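Local coordinates for protein isomaltodextranase (Arthrobacter globiformis, PDB 5AWO) that hydrolyses alpha-1,6-glucosidic linkages in polysaccharides such as dextran, releasing isomaltose units one after another from the non-reducing chain ends, at residues V123-L128 / Q184-Y189; P146-A151 / T175-K180; D158-D163 / N167-L172; W205-R210 / A224-A229. All blocks are in the same frame, centred on the assembly; numbering follows the deposited sequence.

The end of barrel strand 120-124 and the loop after it, 123-128, meet helix 179-192 in interaction 1, which so closes a long excursion between strand and helix. Interactions 2 and 3 both fall within that excursion. Interaction 2 brings the loop at 146-151 against the turn that starts the same helix; inside it, interaction 3 closes a short span by pairing 158-159 with strand 169-172. Interaction 4 follows in series, beyond strand 197-200, and joins helices 203-208 and 223-237. Interactions 1 and 3 adjoin where Leu128 O meets Leu172 N, and Trp171 of interaction 3 packs on Tyr206 of interaction 4. No contacts cross.

Interaction 1 of 4, residues V123-L128 / Q184-Y189; sequences VYYNPL and QGYVRY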
# COMPACT_ATOMS: atom_id res chain seq x y z
N VAL A 123 -12.46 -7.99 -8.14
CA VAL A 123 -12.78 -9.34 -7.72
C VAL A 123 -12.02 -9.77 -6.46
O VAL A 123 -10.81 -9.64 -6.40
CB VAL A 123 -12.52 -10.37 -8.84
CG1 VAL A 123 -12.69 -11.80 -8.32
CG2 VAL A 123 -13.49 -10.13 -9.98
N TYR A 124 -12.78 -10.30 -5.52
CA TYR A 124 -12.22 -11.02 -4.36
C TYR A 124 -12.14 -12.50 -4.71
O TYR A 124 -13.16 -13.16 -4.94
CB TYR A 124 -13.12 -10.79 -3.17
CG TYR A 124 -12.83 -11.57 -1.90
CD1 TYR A 124 -13.16 -12.91 -1.76
CD2 TYR A 124 -12.28 -10.93 -0.79
CE1 TYR A 124 -12.92 -13.62 -0.59
CE2 TYR A 124 -12.08 -11.63 0.39
CZ TYR A 124 -12.40 -12.96 0.48
OH TYR A 124 -12.19 -13.68 1.66
N TYR A 125 -10.94 -13.01 -4.86
CA TYR A 125 -10.74 -14.46 -4.92
C TYR A 125 -9.29 -14.80 -4.66
O TYR A 125 -8.40 -14.01 -4.90
CB TYR A 125 -11.18 -15.06 -6.29
CG TYR A 125 -11.74 -16.46 -6.11
CD1 TYR A 125 -13.01 -16.66 -5.57
CD2 TYR A 125 -11.00 -17.59 -6.49
CE1 TYR A 125 -13.52 -17.92 -5.36
CE2 TYR A 125 -11.50 -18.86 -6.26
CZ TYR A 125 -12.76 -19.03 -5.72
OH TYR A 125 -13.24 -20.30 -5.51
N ASN A 126 -9.09 -16.02 -4.16
CA ASN A 126 -7.75 -16.54 -3.92
C ASN A 126 -7.53 -17.65 -4.94
O ASN A 126 -8.24 -18.65 -4.91
CB ASN A 126 -7.62 -17.05 -2.48
CG ASN A 126 -6.20 -17.46 -2.15
OD1 ASN A 126 -5.49 -17.99 -3.02
ND2 ASN A 126 -5.76 -17.23 -0.90
N PRO A 127 -6.56 -17.48 -5.85
CA PRO A 127 -6.40 -18.46 -6.93
C PRO A 127 -5.77 -19.77 -6.50
O PRO A 127 -5.56 -20.66 -7.36
CB PRO A 127 -5.55 -17.73 -7.94
CG PRO A 127 -4.69 -16.85 -7.09
CD PRO A 127 -5.58 -16.40 -5.96
N LEU A 128 -5.49 -19.93 -5.21
CA LEU A 128 -5.14 -21.24 -4.66
C LEU A 128 -6.34 -22.00 -4.11
O LEU A 128 -6.19 -23.10 -3.57
CB LEU A 128 -4.02 -21.15 -3.62
CG LEU A 128 -2.68 -21.39 -4.36
CD1 LEU A 128 -2.25 -20.18 -5.15
CD2 LEU A 128 -1.59 -21.75 -3.37
N GLN A 184 -1.81 -19.43 -12.48
CA GLN A 184 -1.60 -18.31 -13.39
C GLN A 184 -2.77 -18.10 -14.32
O GLN A 184 -3.13 -16.96 -14.61
CB GLN A 184 -0.30 -18.47 -14.15
CG GLN A 184 0.89 -18.45 -13.23
CD GLN A 184 2.20 -18.19 -13.93
OE1 GLN A 184 2.51 -18.85 -14.93
NE2 GLN A 184 2.98 -17.25 -13.43
N GLY A 185 -3.36 -19.18 -14.81
CA GLY A 185 -4.58 -19.08 -15.58
C GLY A 185 -5.73 -18.42 -14.83
O GLY A 185 -6.54 -17.72 -15.44
N TYR A 186 -5.84 -18.68 -13.52
CA TYR A 186 -6.91 -18.09 -12.70
C TYR A 186 -6.75 -16.57 -12.59
O TYR A 186 -7.69 -15.81 -12.77
CB TYR A 186 -6.97 -18.70 -11.28
CG TYR A 186 -8.37 -18.96 -10.75
CD1 TYR A 186 -9.45 -18.21 -11.15
CD2 TYR A 186 -8.58 -19.98 -9.83
CE1 TYR A 186 -10.72 -18.47 -10.69
CE2 TYR A 186 -9.84 -20.26 -9.34
CZ TYR A 186 -10.92 -19.52 -9.79
OH TYR A 186 -12.20 -19.82 -9.37
N VAL A 187 -5.51 -16.16 -12.35
CA VAL A 187 -5.16 -14.76 -12.24
C VAL A 187 -5.42 -14.06 -13.59
O VAL A 187 -6.07 -13.02 -13.65
CB VAL A 187 -3.74 -14.58 -11.73
CG1 VAL A 187 -3.32 -13.13 -11.78
CG2 VAL A 187 -3.64 -15.11 -10.30
N ARG A 188 -4.91 -14.66 -14.67
CA ARG A 188 -5.18 -14.08 -16.00
C ARG A 188 -6.64 -14.11 -16.43
O ARG A 188 -7.08 -13.22 -17.14
CB ARG A 188 -4.29 -14.72 -17.06
CG ARG A 188 -2.82 -14.42 -16.89
CD ARG A 188 -1.99 -14.66 -18.14
NE ARG A 188 -0.55 -14.52 -17.90
CZ ARG A 188 0.29 -15.53 -17.64
NH1 ARG A 188 -0.11 -16.79 -17.60
NH2 ARG A 188 1.57 -15.26 -17.44
N TYR A 189 -7.40 -15.09 -15.98
CA TYR A 189 -8.82 -15.13 -16.22
C TYR A 189 -9.52 -13.85 -15.75
O TYR A 189 -10.28 -13.23 -16.50
CB TYR A 189 -9.39 -16.36 -15.53
CG TYR A 189 -10.89 -16.52 -15.47
CD1 TYR A 189 -11.62 -16.99 -16.57
CD2 TYR A 189 -11.57 -16.25 -14.29
CE1 TYR A 189 -12.98 -17.17 -16.48
CE2 TYR A 189 -12.93 -16.45 -14.19
CZ TYR A 189 -13.64 -16.91 -15.29
OH TYR A 189 -15.02 -17.13 -15.19
O HOH W 1 -12.54 -21.82 -7.71
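Tyr186 OH has two polar partners: the backbone N of Ile96 and a water 2.6 Å away, which lies in the plane of the Tyr186 ring. The same water donates to Tyr125 OH at 2.8 Å, bridging the two phenols, whose own oxygens are too far apart to bond directly. Their rings meet obliquely, planes 42° apart, with centroids separated by 5.3 Å. Tyr186 OH comes down on Tyr125 CE2 at 3.3 Å, while Tyr186 CZ and CE2 lie against the same CE2-CD2 flank. A chi1 of -140°, off the usual staggered values, swings the Tyr186 ring toward Tyr125. The contact belongs to the (beta/alpha)8 barrel of a family 27 glycosidase: helix 179-192 connects the adjacent parallel strands 120-124 and 197-200 in a beta-alpha-beta crossover, and residues 125-128 carry the chain off the end of strand 120-124. Pro127 fills the angle between that exit and the helix, its CB 3.8 Å from Tyr186 CB. Val187 CG2, the methyl beside the backbone N, reaches Pro127 CG at 3.8 Å. An Asx turn shapes the exit, Leu128 N donating to Asn126 OD1 at 2.9 Å. Upstream, Tyr124 OH bonds to Asp201 OD2, the probable nucleophile; Ile233 of helix 223-237 also touches Pro127.

Interaction 2 of 4, residues P146-A151 / T175-K180; sequences PDVKIA and TKSGAK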
# COMPACT_ATOMS: atom_id res chain seq x y z
N PRO A 146 -4.40 -30.36 -20.62
CA PRO A 146 -5.50 -31.34 -20.68
C PRO A 146 -5.17 -32.66 -20.00
O PRO A 146 -6.07 -33.44 -19.70
CB PRO A 146 -5.75 -31.49 -22.18
CG PRO A 146 -4.43 -31.18 -22.79
CD PRO A 146 -3.91 -30.02 -21.98
N ASP A 147 -3.88 -32.89 -19.73
CA ASP A 147 -3.42 -34.05 -18.98
C ASP A 147 -3.66 -33.98 -17.47
O ASP A 147 -3.44 -34.96 -16.77
CB ASP A 147 -1.95 -34.32 -19.28
CG ASP A 147 -1.04 -33.13 -18.89
OD1 ASP A 147 -1.42 -31.96 -19.14
OD2 ASP A 147 0.08 -33.36 -18.37
N VAL A 148 -4.03 -32.81 -16.95
CA VAL A 148 -4.22 -32.63 -15.51
C VAL A 148 -5.69 -32.30 -15.24
O VAL A 148 -6.17 -31.21 -15.58
CB VAL A 148 -3.33 -31.53 -14.94
CG1 VAL A 148 -3.49 -31.43 -13.42
CG2 VAL A 148 -1.86 -31.78 -15.29
N LYS A 149 -6.43 -33.22 -14.63
CA LYS A 149 -7.79 -32.92 -14.18
C LYS A 149 -7.70 -31.97 -12.99
O LYS A 149 -6.72 -31.99 -12.25
CB LYS A 149 -8.49 -34.19 -13.73
CG LYS A 149 -8.74 -35.19 -14.87
CD LYS A 149 -9.25 -36.52 -14.35
CE LYS A 149 -8.27 -37.18 -13.39
NZ LYS A 149 -6.92 -37.41 -14.00
N ILE A 150 -8.72 -31.15 -12.81
CA ILE A 150 -8.77 -30.30 -11.61
C ILE A 150 -8.65 -31.16 -10.35
O ILE A 150 -8.00 -30.78 -9.38
CB ILE A 150 -10.01 -29.41 -11.63
CG1 ILE A 150 -10.02 -28.49 -12.86
CG2 ILE A 150 -10.08 -28.56 -10.36
CD1 ILE A 150 -8.74 -27.72 -13.08
N ALA A 151 -9.23 -32.37 -10.41
CA ALA A 151 -9.11 -33.35 -9.33
C ALA A 151 -7.68 -33.70 -8.93
O ALA A 151 -7.44 -34.08 -7.79
CB ALA A 151 -9.85 -34.63 -9.71
N THR A 175 2.72 -28.44 -5.31
CA THR A 175 3.70 -29.44 -5.76
C THR A 175 3.13 -30.36 -6.85
O THR A 175 3.88 -31.16 -7.42
CB THR A 175 4.23 -30.29 -4.57
OG1 THR A 175 3.22 -31.22 -4.14
CG2 THR A 175 4.68 -29.41 -3.42
N LYS A 176 1.84 -30.28 -7.15
CA LYS A 176 1.23 -31.14 -8.17
C LYS A 176 1.49 -30.63 -9.58
O LYS A 176 1.50 -29.42 -9.83
CB LYS A 176 -0.28 -31.21 -7.98
CG LYS A 176 -0.70 -31.95 -6.73
CD LYS A 176 -0.63 -33.46 -6.93
CE LYS A 176 -1.35 -34.22 -5.81
NZ LYS A 176 -0.60 -34.18 -4.53
N SER A 177 1.65 -31.55 -10.53
CA SER A 177 1.77 -31.12 -11.92
C SER A 177 0.52 -30.35 -12.32
O SER A 177 -0.59 -30.73 -11.97
CB SER A 177 1.95 -32.32 -12.85
OG SER A 177 2.38 -31.90 -14.12
N GLY A 178 0.71 -29.25 -13.03
CA GLY A 178 -0.39 -28.41 -13.49
C GLY A 178 -0.70 -27.24 -12.56
O GLY A 178 -1.48 -26.37 -12.95
N ALA A 179 -0.10 -27.20 -11.38
CA ALA A 179 -0.45 -26.18 -10.39
C ALA A 179 -0.15 -24.77 -10.89
O ALA A 179 -1.00 -23.87 -10.77
CB ALA A 179 0.28 -26.43 -9.09
N LYS A 180 1.03 -24.55 -11.45
CA LYS A 180 1.37 -23.21 -11.93
C LYS A 180 0.40 -22.75 -13.00
O LYS A 180 -0.07 -21.60 -12.99
CB LYS A 180 2.81 -23.15 -12.45
CG LYS A 180 3.28 -21.76 -12.89
CD LYS A 180 4.77 -21.72 -13.26
CE LYS A 180 5.25 -20.34 -13.72
NZ LYS A 180 6.74 -20.35 -13.88
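The backbones approach most closely at Val148 and Gly178, whose CA atoms are 6.0 Å apart, with no hydrogen bond between them. Residues 176-179 form a type II beta turn, closed by Ala179 N to Lys176 O at 3.1 Å, and Gly178 in its third position is also the N-cap of helix 179-192, so the loop at 146-151 packs on the very start of a barrel helix. Val148 carries the contact. Chi1 of -176° sets CG1 opposite the backbone N, and both methyls come down on the middle peptide of the turn. CG1 is 3.3 Å from Ser177 O, and CG2 lies 3.7 Å from that same Ser177 O. CG2 also rests over Gly178 CA. At phi 95° Gly178 has a backbone that would press a beta carbon onto the carbonyl oxygen of Ser177, and that carbon would also run into Val148 CG1. Val148 also packs on Val142 and Leu153, its backbone bonded to Val142, which fixes the loop to strand 141-142. Toward the solvent, Ser177 OG bonds to Arg145 NH2, the same nitrogen that forms a salt bridge with Asp147 OD2, while Val148 CG2 stays 4.4 Å from Ser177 OG.

Interaction 3 of 4, residues D158-D163 / N167-L172; sequences DFFARD and NQLYWL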
# COMPACT_ATOMS: atom_id res chain seq x y z
N ASP A 158 -7.77 -31.80 2.14
CA ASP A 158 -7.03 -30.55 2.43
C ASP A 158 -7.95 -29.35 2.09
O ASP A 158 -7.74 -28.64 1.10
CB ASP A 158 -5.70 -30.52 1.66
CG ASP A 158 -4.83 -29.32 1.99
OD1 ASP A 158 -5.20 -28.49 2.84
OD2 ASP A 158 -3.74 -29.19 1.39
N PHE A 159 -8.99 -29.19 2.90
CA PHE A 159 -9.99 -28.14 2.72
C PHE A 159 -9.58 -26.86 3.41
O PHE A 159 -8.99 -26.87 4.51
CB PHE A 159 -11.35 -28.54 3.28
CG PHE A 159 -11.99 -29.65 2.51
CD1 PHE A 159 -12.46 -29.45 1.21
CD2 PHE A 159 -12.12 -30.90 3.07
CE1 PHE A 159 -13.03 -30.49 0.49
CE2 PHE A 159 -12.72 -31.93 2.36
CZ PHE A 159 -13.17 -31.73 1.08
N PHE A 160 -9.86 -25.76 2.73
CA PHE A 160 -9.87 -24.46 3.38
C PHE A 160 -10.78 -24.53 4.60
O PHE A 160 -11.93 -24.97 4.51
CB PHE A 160 -10.39 -23.43 2.38
CG PHE A 160 -10.76 -22.11 3.00
CD1 PHE A 160 -9.79 -21.32 3.59
CD2 PHE A 160 -12.06 -21.69 3.00
CE1 PHE A 160 -10.14 -20.10 4.17
CE2 PHE A 160 -12.42 -20.49 3.58
CZ PHE A 160 -11.45 -19.70 4.17
N ALA A 161 -10.27 -24.07 5.74
CA ALA A 161 -11.04 -24.02 7.00
C ALA A 161 -11.49 -25.39 7.50
O ALA A 161 -12.47 -25.48 8.23
CB ALA A 161 -12.22 -23.06 6.88
N ARG A 162 -10.77 -26.43 7.10
CA ARG A 162 -11.12 -27.82 7.45
C ARG A 162 -11.46 -27.97 8.92
O ARG A 162 -12.43 -28.65 9.28
CB ARG A 162 -9.92 -28.69 7.11
CG ARG A 162 -9.99 -30.16 7.50
CD ARG A 162 -8.65 -30.81 7.24
NE ARG A 162 -7.62 -30.36 8.18
CZ ARG A 162 -6.34 -30.70 8.14
NH1 ARG A 162 -5.87 -31.49 7.19
NH2 ARG A 162 -5.51 -30.23 9.06
N ASP A 163 -10.67 -27.36 9.79
CA ASP A 163 -10.80 -27.65 11.21
C ASP A 163 -11.94 -26.92 11.89
O ASP A 163 -12.25 -27.23 13.04
CB ASP A 163 -9.47 -27.42 11.92
CG ASP A 163 -8.37 -28.26 11.35
OD1 ASP A 163 -8.58 -29.47 11.11
OD2 ASP A 163 -7.27 -27.74 11.12
N ASN A 167 -15.62 -27.48 4.02
CA ASN A 167 -15.54 -28.64 3.15
C ASN A 167 -15.97 -28.37 1.71
O ASN A 167 -16.35 -29.30 0.99
CB ASN A 167 -16.33 -29.79 3.77
CG ASN A 167 -17.83 -29.59 3.69
OD1 ASN A 167 -18.34 -28.52 3.36
ND2 ASN A 167 -18.56 -30.66 4.01
N GLN A 168 -15.85 -27.11 1.29
CA GLN A 168 -16.29 -26.71 -0.04
C GLN A 168 -15.16 -26.24 -0.95
O GLN A 168 -15.29 -26.32 -2.18
CB GLN A 168 -17.37 -25.63 0.04
CG GLN A 168 -18.66 -26.16 0.69
CD GLN A 168 -19.30 -27.28 -0.11
OE1 GLN A 168 -19.56 -28.37 0.41
NE2 GLN A 168 -19.55 -27.03 -1.38
N LEU A 169 -14.09 -25.70 -0.37
CA LEU A 169 -12.95 -25.23 -1.13
C LEU A 169 -11.72 -25.99 -0.69
O LEU A 169 -11.44 -26.10 0.52
CB LEU A 169 -12.69 -23.73 -0.86
CG LEU A 169 -13.81 -22.75 -1.23
CD1 LEU A 169 -13.58 -21.36 -0.68
CD2 LEU A 169 -13.98 -22.70 -2.73
N TYR A 170 -10.98 -26.58 -1.63
CA TYR A 170 -9.68 -27.11 -1.32
C TYR A 170 -8.62 -26.04 -1.37
O TYR A 170 -8.76 -25.07 -2.14
CB TYR A 170 -9.26 -28.18 -2.35
CG TYR A 170 -10.00 -29.48 -2.27
CD1 TYR A 170 -11.17 -29.70 -2.98
CD2 TYR A 170 -9.51 -30.52 -1.48
CE1 TYR A 170 -11.85 -30.91 -2.89
CE2 TYR A 170 -10.19 -31.73 -1.39
CZ TYR A 170 -11.35 -31.92 -2.11
OH TYR A 170 -12.03 -33.12 -2.03
N TRP A 171 -7.55 -26.20 -0.62
CA TRP A 171 -6.33 -25.49 -0.92
C TRP A 171 -5.55 -26.29 -1.97
O TRP A 171 -5.38 -27.50 -1.85
CB TRP A 171 -5.45 -25.33 0.31
CG TRP A 171 -5.86 -24.25 1.28
CD1 TRP A 171 -6.10 -24.40 2.62
CD2 TRP A 171 -5.99 -22.85 1.01
NE1 TRP A 171 -6.41 -23.21 3.18
CE2 TRP A 171 -6.34 -22.23 2.22
CE3 TRP A 171 -5.85 -22.06 -0.13
CZ2 TRP A 171 -6.55 -20.84 2.33
CZ3 TRP A 171 -6.06 -20.68 -0.03
CH2 TRP A 171 -6.42 -20.09 1.19
N LEU A 172 -5.10 -25.59 -3.00
CA LEU A 172 -4.26 -26.17 -4.04
C LEU A 172 -2.99 -26.73 -3.49
O LEU A 172 -2.39 -26.15 -2.62
CB LEU A 172 -3.93 -25.06 -5.05
CG LEU A 172 -2.88 -25.40 -6.12
CD1 LEU A 172 -3.48 -26.41 -7.06
CD2 LEU A 172 -2.45 -24.14 -6.86
O HOH W 2 -3.96 -29.78 -1.39
O HOH W 3 -14.03 -24.93 2.50
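Phe159 CE1 sits over the face of the Tyr170 ring, 3.4 Å from Tyr170 CZ, at the apolar centre of one side of this pairing. The two side chains run alongside each other and point the same way; their ring planes are 33° apart and their centroids 4.4 Å. Asn167 CA lies over a face of the Phe159 ring in a CH-pi contact. If Tyr170 were an alanine, Phe159 would probably lose the flat surface it lies on and be left freer to turn. A second aromatic pair packs away from the first. Phe160 CB lies over the five-membered ring of Trp171, and with CG anti to the backbone N (chi1 166°) the ring beyond it turns an edge to the six-membered ring, an offset edge-to-face pair with planes at 89° and centroids 5.5 Å apart. Leu169 lies beside Phe160. Between these clusters the backbones form a short antiparallel bridge: Phe159 and Tyr170 are a non-hydrogen-bonded pair, flanked by Trp171 N to Asp158 O at 3.0 Å and Phe160 N to Leu169 O at 2.7 Å. Past Phe159 the chain reverses in a type II turn reaching Arg162. At the polar edge a water donates to Asp158 OD2 at 2.9 Å and to Trp171 O at 2.7 Å; His221 NE2 also bonds to Asp158 OD2. Strand 169-172 pairs along its other edge with 129-131, whose Trp129 stacks on Trp171, while helix 132-135 covers Tyr170 and Phe202 meets Phe160 near the probable nucleophile Asp201.

Interaction 4 of 4, residues W205-R210 / A224-A229; sequences WYEDGR and ANYELA
Glu207 lies along the face of the Tyr226 ring for its whole length. Its CB makes a CH-pi contact, 4.3 Å from the ring centroid of Tyr226; CG follows at 3.9 Å from Tyr226 CG, and CD comes to 3.5 Å from Tyr226 CD2. At the tip OE1 hangs over the ring toward its rim, 3.5 Å from Tyr226 CE2, while OE2, also against the ring at Tyr226 CD2, forms a salt bridge with Arg223 NH1. Extended torsions (chi1 -178°, chi2 171°) lay the chain down like this, and the carboxylate ends stacked on the ring with planes only 18° apart. The carboxylate probably gains little from the ring face, and the salt bridge to Arg223 is likely to offset much of the cost of burying it. Tyr206, one residue earlier on the helix, works with ring edges instead: its CD2 meets the edge of Tyr226 at CD1, 4.1 Å away. Tyr206 CE2 touches Tyr226 CA at 3.9 Å, and Tyr206 OH rests on Asn225 CB at 3.4 Å. Asn225 ND2 bonds to His221 O. Exchanging Tyr226 for an alanine would probably leave Glu207 without the flat surface under it and Glu257 OE2 without the hydroxyl that now bonds to it. Just past these residues an Asx turn, Arg210 N to Asp208 OD1, accompanies the end of the helix. Helix 203-208 follows barrel strand 197-200 at its C-terminal, active-site end; here it packs on helix 223-237, with helix 251-260 touching Glu207 and Tyr226 through Phe251 and Ala256, and with His221 stacked on Tyr206 and Trp171 of strand 169-172 edge-to-face with it.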
# COMPACT_ATOMS: atom_id res chain seq x y z
N TRP A 205 -3.91 -18.45 6.45
CA TRP A 205 -4.51 -19.78 6.63
C TRP A 205 -3.92 -20.81 5.65
O TRP A 205 -3.63 -21.94 6.07
CB TRP A 205 -6.02 -19.72 6.51
CG TRP A 205 -6.72 -18.96 7.60
CD1 TRP A 205 -6.21 -18.00 8.42
CD2 TRP A 205 -8.10 -19.13 8.00
NE1 TRP A 205 -7.18 -17.56 9.29
CE2 TRP A 205 -8.34 -18.23 9.05
CE3 TRP A 205 -9.14 -19.96 7.57
CZ2 TRP A 205 -9.59 -18.13 9.68
CZ3 TRP A 205 -10.38 -19.87 8.20
CH2 TRP A 205 -10.59 -18.96 9.25
N TYR A 206 -3.72 -20.43 4.40
CA TYR A 206 -2.91 -21.28 3.48
C TYR A 206 -1.50 -21.54 4.04
O TYR A 206 -1.05 -22.69 4.10
CB TYR A 206 -2.81 -20.63 2.09
CG TYR A 206 -1.85 -21.37 1.20
CD1 TYR A 206 -2.25 -22.52 0.53
CD2 TYR A 206 -0.54 -20.95 1.05
CE1 TYR A 206 -1.36 -23.22 -0.25
CE2 TYR A 206 0.35 -21.65 0.27
CZ TYR A 206 -0.07 -22.80 -0.38
OH TYR A 206 0.87 -23.47 -1.16
N GLU A 207 -0.80 -20.49 4.43
CA GLU A 207 0.63 -20.61 4.76
C GLU A 207 0.91 -21.55 5.93
O GLU A 207 1.73 -22.49 5.79
CB GLU A 207 1.23 -19.23 5.04
CG GLU A 207 2.73 -19.28 5.34
CD GLU A 207 3.43 -17.95 5.42
OE1 GLU A 207 2.77 -16.89 5.58
OE2 GLU A 207 4.69 -17.97 5.34
N ASP A 208 0.28 -21.31 7.07
CA ASP A 208 0.54 -22.19 8.22
C ASP A 208 -0.70 -22.77 8.90
O ASP A 208 -0.58 -23.45 9.91
CB ASP A 208 1.53 -21.55 9.20
CG ASP A 208 0.92 -20.45 9.99
OD1 ASP A 208 -0.27 -20.16 9.76
OD2 ASP A 208 1.66 -19.88 10.83
N GLY A 209 -1.88 -22.59 8.32
CA GLY A 209 -3.07 -23.18 8.87
C GLY A 209 -3.48 -22.72 10.26
O GLY A 209 -4.27 -23.43 10.92
N ARG A 210 -2.96 -21.56 10.68
CA ARG A 210 -3.13 -21.03 12.03
C ARG A 210 -3.83 -19.69 11.98
O ARG A 210 -3.55 -18.89 11.09
CB ARG A 210 -1.77 -20.88 12.75
CG ARG A 210 -1.05 -22.18 13.09
CD ARG A 210 0.22 -21.95 13.91
NE ARG A 210 0.98 -23.20 14.15
CZ ARG A 210 2.07 -23.31 14.93
NH1 ARG A 210 2.56 -22.27 15.62
NH2 ARG A 210 2.69 -24.49 15.04
N ALA A 224 8.06 -22.20 1.73
CA ALA A 224 8.54 -22.23 0.36
C ALA A 224 7.35 -22.24 -0.61
O ALA A 224 7.37 -21.55 -1.63
CB ALA A 224 9.45 -23.44 0.14
N ASN A 225 6.32 -22.99 -0.27
CA ASN A 225 5.13 -23.07 -1.11
C ASN A 225 4.39 -21.73 -1.18
O ASN A 225 3.92 -21.33 -2.24
CB ASN A 225 4.20 -24.16 -0.63
CG ASN A 225 4.70 -25.55 -0.96
OD1 ASN A 225 5.55 -25.71 -1.84
ND2 ASN A 225 4.19 -26.53 -0.27
N TYR A 226 4.32 -21.04 -0.06
CA TYR A 226 3.73 -19.69 -0.01
C TYR A 226 4.49 -18.72 -0.89
O TYR A 226 3.90 -17.97 -1.69
CB TYR A 226 3.75 -19.22 1.44
CG TYR A 226 3.15 -17.85 1.69
CD1 TYR A 226 1.80 -17.62 1.50
CD2 TYR A 226 3.92 -16.81 2.16
CE1 TYR A 226 1.24 -16.38 1.76
CE2 TYR A 226 3.37 -15.57 2.44
CZ TYR A 226 2.04 -15.36 2.24
OH TYR A 226 1.46 -14.13 2.53
N GLU A 227 5.82 -18.71 -0.76
CA GLU A 227 6.64 -17.87 -1.63
C GLU A 227 6.49 -18.20 -3.11
O GLU A 227 6.43 -17.32 -3.96
CB GLU A 227 8.10 -17.96 -1.19
CG GLU A 227 8.28 -17.28 0.15
CD GLU A 227 9.67 -17.35 0.71
OE1 GLU A 227 10.41 -18.30 0.38
OE2 GLU A 227 10.01 -16.44 1.49
N LEU A 228 6.44 -19.49 -3.41
CA LEU A 228 6.27 -19.91 -4.79
C LEU A 228 4.92 -19.45 -5.35
O LEU A 228 4.84 -18.87 -6.44
CB LEU A 228 6.38 -21.43 -4.84
CG LEU A 228 6.24 -22.07 -6.22
CD1 LEU A 228 7.37 -21.60 -7.11
CD2 LEU A 228 6.26 -23.58 -6.08
N ALA A 229 3.86 -19.71 -4.60
CA ALA A 229 2.50 -19.31 -5.00
C ALA A 229 2.41 -17.81 -5.25
O ALA A 229 1.86 -17.38 -6.26
CB ALA A 229 1.49 -19.74 -3.96